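Local coordinates for cellulosomal scaffoldin adaptor protein B (Acetivibrio cellulolyticus, PDB 4UYP) that binds a cohesin of the anchoring scaffoldin ScaC through its C-terminal calcium-binding type I dockerin domain, the part seen here, at residues D6-G11 with A18-D23; A41-N46 with I51-L56. The protein carries 2 engineered substitutions. One frame throughout, in Å; residues are numbered along the deposited sequence. Where two conformers were deposited one is given.

Contact 1 of 2, residues D6-G11 with A18-D23; sequences DVDGNG and AVLIRD. With CA (calcium ion), chain L.
Val7 and Asp8 meet Leu20 and Ile21 without one hydrogen bond across the contact: residues 6-11 rest on residues 18-23 of the following helix through carbon atoms alone. The motif is the EF-hand-like calcium loop and helix of a type I dockerin. Val7, deposited in two conformers, supplies both methyls in the one described, so its details are provisional. Val7 CG2 passes alongside Leu20, 3.7 Å from Leu20 CB, while Val7 CG1 meets Ile21 at about a right angle, 3.6 Å from Ile21 CG1. Ile21 reaches it because its CG1 swings back beside the backbone N (chi1 -64°). Leu20 CD1 also covers the aliphatic root of Asp8, touching CB at 3.7 Å.

Beyond CB the character changes. Asp6 OD1, Asp8 OD1 and Asn10 OD1 bind the calcium ion together with a water that donates to Asp8 OD2 at 2.7 Å; Ser12 O and Asp17, at the start of the helix, complete the site. The Asn10 N-H is shared between two of these metal-bound oxygens, Asp8 OD1, met from above the carboxylate plane in an Asx turn, and Asp6 OD1, through its syn lone pair. The remaining oxygen of Asp6, OD2, accepts from Gly11 N at 2.7 Å, on its syn side but 31° out of the carboxylate plane.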
# COMPACT_ATOMS: atom_id res chain seq x y z
N ASP B 6 19.65 18.99 -2.36
CA ASP B 6 20.89 18.25 -2.17
C ASP B 6 20.70 17.03 -1.29
O ASP B 6 21.04 16.96 -0.13
CB ASP B 6 21.94 19.15 -1.48
CG ASP B 6 23.23 18.42 -1.33
OD1 ASP B 6 23.56 17.44 -2.01
OD2 ASP B 6 24.04 18.83 -0.45
N VAL B 7 20.03 16.02 -1.88
CA VAL B 7 19.47 14.94 -1.07
C VAL B 7 20.55 13.95 -0.57
O VAL B 7 20.34 13.31 0.44
CB VAL B 7 18.29 14.24 -1.86
CG1 VAL B 7 17.44 15.23 -2.70
CG2 VAL B 7 18.82 13.33 -2.86
N ASP B 8 21.70 13.91 -1.25
CA ASP B 8 22.86 13.11 -0.81
C ASP B 8 23.80 13.89 0.09
O ASP B 8 24.77 13.29 0.57
CB ASP B 8 23.61 12.37 -1.95
CG ASP B 8 24.31 13.27 -2.96
OD1 ASP B 8 24.38 14.55 -2.68
OD2 ASP B 8 24.83 12.73 -3.96
N GLY B 9 23.51 15.17 0.32
CA GLY B 9 24.31 15.97 1.31
C GLY B 9 25.69 16.26 0.85
O GLY B 9 26.55 16.50 1.72
N ASN B 10 26.01 16.27 -0.41
CA ASN B 10 27.38 16.43 -0.83
C ASN B 10 27.69 17.93 -1.09
O ASN B 10 28.83 18.20 -1.58
CB ASN B 10 27.81 15.52 -2.04
CG ASN B 10 27.23 16.01 -3.38
OD1 ASN B 10 26.25 16.77 -3.39
ND2 ASN B 10 27.78 15.58 -4.44
N GLY B 11 26.73 18.83 -0.86
CA GLY B 11 27.03 20.25 -1.06
C GLY B 11 26.64 20.83 -2.42
O GLY B 11 26.90 22.03 -2.68
N ALA B 18 18.21 13.85 -8.06
CA ALA B 18 16.83 13.61 -8.48
C ALA B 18 16.63 12.10 -8.63
O ALA B 18 15.51 11.63 -8.44
CB ALA B 18 16.60 14.31 -9.86
N VAL B 19 17.68 11.36 -9.05
CA VAL B 19 17.58 9.89 -9.08
C VAL B 19 17.29 9.32 -7.70
O VAL B 19 16.43 8.40 -7.53
CB VAL B 19 18.83 9.31 -9.64
CG1 VAL B 19 18.72 7.76 -9.64
CG2 VAL B 19 19.09 9.72 -11.11
N LEU B 20 17.93 9.85 -6.65
CA LEU B 20 17.70 9.39 -5.31
C LEU B 20 16.30 9.64 -4.84
O LEU B 20 15.66 8.78 -4.19
CB LEU B 20 18.68 9.98 -4.31
CG LEU B 20 20.11 9.55 -4.60
CD1 LEU B 20 21.10 10.35 -3.73
CD2 LEU B 20 20.24 8.08 -4.10
N ILE B 21 15.70 10.82 -5.18
CA ILE B 21 14.33 11.06 -4.82
C ILE B 21 13.44 10.04 -5.56
O ILE B 21 12.48 9.50 -4.93
CB ILE B 21 13.90 12.48 -5.21
CG1 ILE B 21 14.74 13.50 -4.40
CG2 ILE B 21 12.45 12.69 -4.89
CD1 ILE B 21 14.47 14.97 -4.80
N ARG B 22 13.71 9.80 -6.85
CA ARG B 22 12.94 8.76 -7.56
C ARG B 22 13.08 7.35 -6.86
O ARG B 22 12.05 6.62 -6.73
CB ARG B 22 13.38 8.76 -9.02
CG ARG B 22 12.58 7.72 -9.85
CD ARG B 22 13.03 7.83 -11.30
NE ARG B 22 14.40 7.32 -11.46
CZ ARG B 22 15.16 7.62 -12.50
NH1 ARG B 22 14.82 8.50 -13.43
NH2 ARG B 22 16.32 6.98 -12.58
N ASP B 23 14.26 7.04 -6.36
CA ASP B 23 14.45 5.72 -5.65
C ASP B 23 13.55 5.72 -4.47
O ASP B 23 12.98 4.64 -4.11
CB ASP B 23 15.90 5.56 -5.18
CG ASP B 23 16.84 5.19 -6.26
OD1 ASP B 23 16.45 4.85 -7.37
OD2 ASP B 23 18.08 5.32 -5.85
CA CA L . 23.98 16.38 -4.05
O HOH W 1 24.91 14.85 -5.66

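Contact 2 of 2, residues A41-N46 with I51-L56; sequences ADVDGN and INDAVL. With CA (calcium ion), chain K; SO4 (sulfate ion), chain F.
Asp53 reaches from the helix to Asp44 in the loop, and the two carboxylates stand almost perpendicular, their planes 89° apart. Both oxygens of Asp53 bind the calcium ion, OD1 at 2.6 Å and OD2 at 2.4 Å, carried there by a CG that lies beside the backbone N, opposite the carbonyl carbon (chi1 -64°). Each has a second partner: the backbone N of Asp44 donates nearly straight to Asp53 OD1 (3.2 Å, 171° at the hydrogen), and OD2 accepts from the backbone N of Lys50. Metal and peptide groups together thus fix the rotation of this carboxylate.

Asp44 divides its oxygens differently. OD1 goes to the metal and also accepts from Asn46 N, closing an Asx turn; OD2 takes Asn52 ND2 at 3.0 Å, from above the carboxylate plane although within the amide plane of Asn52. Such an arrangement belongs to an EF-hand-like loop of the dockerin domain, in which Asp42 OD1, Asn46 OD1, Ser48 O and a water complete the calcium shell. That water donates to Asn52 OD1 at 2.7 Å and more weakly to Asp44 OD2. Asn52 ND2 also binds Gly125 O of the ScaC chain, so one amide joins the metal's second shell to the cohesin interface.

Asp42 OD2, turned away from the ion, accepts from Gly47 N. Next to the polar cluster, the side chains of Val43 and Leu56 run past each other in opposite directions, Val43 CG2 3.7 Å from Leu56 CB. Asn46 ND2 donates to O4 of a sulfate, probably from the crystallisation liquor, at 2.6 Å.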
# COMPACT_ATOMS: atom_id res chain seq x y z
N ALA B 41 14.93 16.91 0.07
CA ALA B 41 14.21 16.34 -1.10
C ALA B 41 12.88 17.03 -1.34
O ALA B 41 12.32 16.95 -2.44
CB ALA B 41 13.93 14.85 -0.80
N ASP B 42 12.25 17.62 -0.33
CA ASP B 42 10.92 18.14 -0.45
C ASP B 42 10.99 19.58 -1.05
O ASP B 42 10.68 20.58 -0.33
CB ASP B 42 10.15 18.11 0.93
CG ASP B 42 8.77 18.63 0.80
OD1 ASP B 42 8.13 18.61 -0.31
OD2 ASP B 42 8.21 19.08 1.83
N VAL B 43 11.32 19.65 -2.32
CA VAL B 43 11.63 20.95 -2.89
C VAL B 43 10.36 21.72 -3.20
O VAL B 43 10.48 22.95 -3.47
CB VAL B 43 12.57 20.82 -4.09
CG1 VAL B 43 13.91 20.30 -3.68
CG2 VAL B 43 12.04 19.84 -5.16
N ASP B 44 9.16 21.13 -3.28
CA ASP B 44 7.94 21.96 -3.33
C ASP B 44 7.41 22.39 -1.93
O ASP B 44 6.46 23.16 -1.85
CB ASP B 44 6.90 21.39 -4.30
CG ASP B 44 6.11 20.16 -3.72
OD1 ASP B 44 6.50 19.73 -2.61
OD2 ASP B 44 5.08 19.88 -4.38
N GLY B 45 8.01 21.93 -0.90
CA GLY B 45 7.75 22.32 0.46
C GLY B 45 6.38 21.89 0.94
O GLY B 45 5.85 22.45 1.90
N ASN B 46 5.80 20.86 0.30
CA ASN B 46 4.43 20.45 0.73
C ASN B 46 4.38 19.48 1.84
O ASN B 46 3.25 19.22 2.37
CB ASN B 46 3.60 19.98 -0.48
CG ASN B 46 4.00 18.58 -0.97
OD1 ASN B 46 5.02 18.05 -0.67
ND2 ASN B 46 3.12 18.03 -1.73
N ILE B 51 6.76 12.21 -6.67
CA ILE B 51 7.51 12.22 -7.90
C ILE B 51 7.81 13.63 -8.43
O ILE B 51 8.83 13.79 -9.12
CB ILE B 51 6.80 11.29 -9.00
CG1 ILE B 51 7.73 10.98 -10.22
CG2 ILE B 51 5.50 11.92 -9.47
CD1 ILE B 51 9.04 10.33 -9.83
N ASN B 52 6.90 14.57 -8.17
CA ASN B 52 7.24 15.87 -8.76
C ASN B 52 8.41 16.52 -8.05
O ASN B 52 9.09 17.31 -8.71
CB ASN B 52 6.02 16.79 -8.64
CG ASN B 52 5.73 17.21 -7.21
OD1 ASN B 52 5.67 16.39 -6.27
ND2 ASN B 52 5.55 18.54 -6.98
N ASP B 53 8.73 16.16 -6.81
CA ASP B 53 9.98 16.68 -6.19
C ASP B 53 11.15 16.22 -6.99
O ASP B 53 12.11 16.95 -7.20
CB ASP B 53 10.09 16.22 -4.75
CG ASP B 53 9.02 16.75 -3.86
OD1 ASP B 53 8.86 18.00 -3.67
OD2 ASP B 53 8.27 15.96 -3.17
N ALA B 54 11.12 14.93 -7.50
CA ALA B 54 12.27 14.45 -8.23
C ALA B 54 12.40 15.22 -9.57
O ALA B 54 13.53 15.57 -9.94
CB ALA B 54 12.02 12.90 -8.51
N VAL B 55 11.30 15.46 -10.26
CA VAL B 55 11.39 16.12 -11.54
C VAL B 55 11.76 17.60 -11.36
O VAL B 55 12.50 18.12 -12.21
CB VAL B 55 10.17 15.88 -12.41
CG1 VAL B 55 8.97 16.78 -12.07
CG2 VAL B 55 10.57 15.82 -13.87
N LEU B 56 11.34 18.19 -10.23
CA LEU B 56 11.80 19.56 -9.93
C LEU B 56 13.27 19.61 -9.74
O LEU B 56 13.94 20.56 -10.25
CB LEU B 56 11.03 20.12 -8.73
CG LEU B 56 9.55 20.52 -8.99
CD1 LEU B 56 8.81 20.75 -7.67
CD2 LEU B 56 9.43 21.81 -9.88
CA CA K . 7.00 17.55 -1.97
S SO4 F . -0.72 19.42 -1.91
O1 SO4 F . -1.09 20.19 -3.18
O2 SO4 F . -1.64 18.26 -1.97
O3 SO4 F . -1.15 20.39 -0.79
O4 SO4 F . 0.70 19.10 -1.84
O HOH W 2 5.35 17.11 -3.68

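Overall arrangement
From the N terminus the chain first wraps a calcium ion and runs into helix 15-26, where contact 1 closes the first loop. A connecting stretch and helix 37-41 follow before contact 2 closes the second loop against helix 51-61. The two lie in series, neither enclosing nor crossing the other, with centres about 11 Å apart on opposite sides of the chain's centre. The two contacts nevertheless touch: Ala18 CB lies 3.3 Å from the carbonyl Ala54 O, and the side chains of Ile21 and Ala54 pack, CG2 on CB, joining helix 15-26 to helix 51-61. In the conformer given, Val7 CG1 lies against Ala41 CA, bringing the first loop to the residues that open the second.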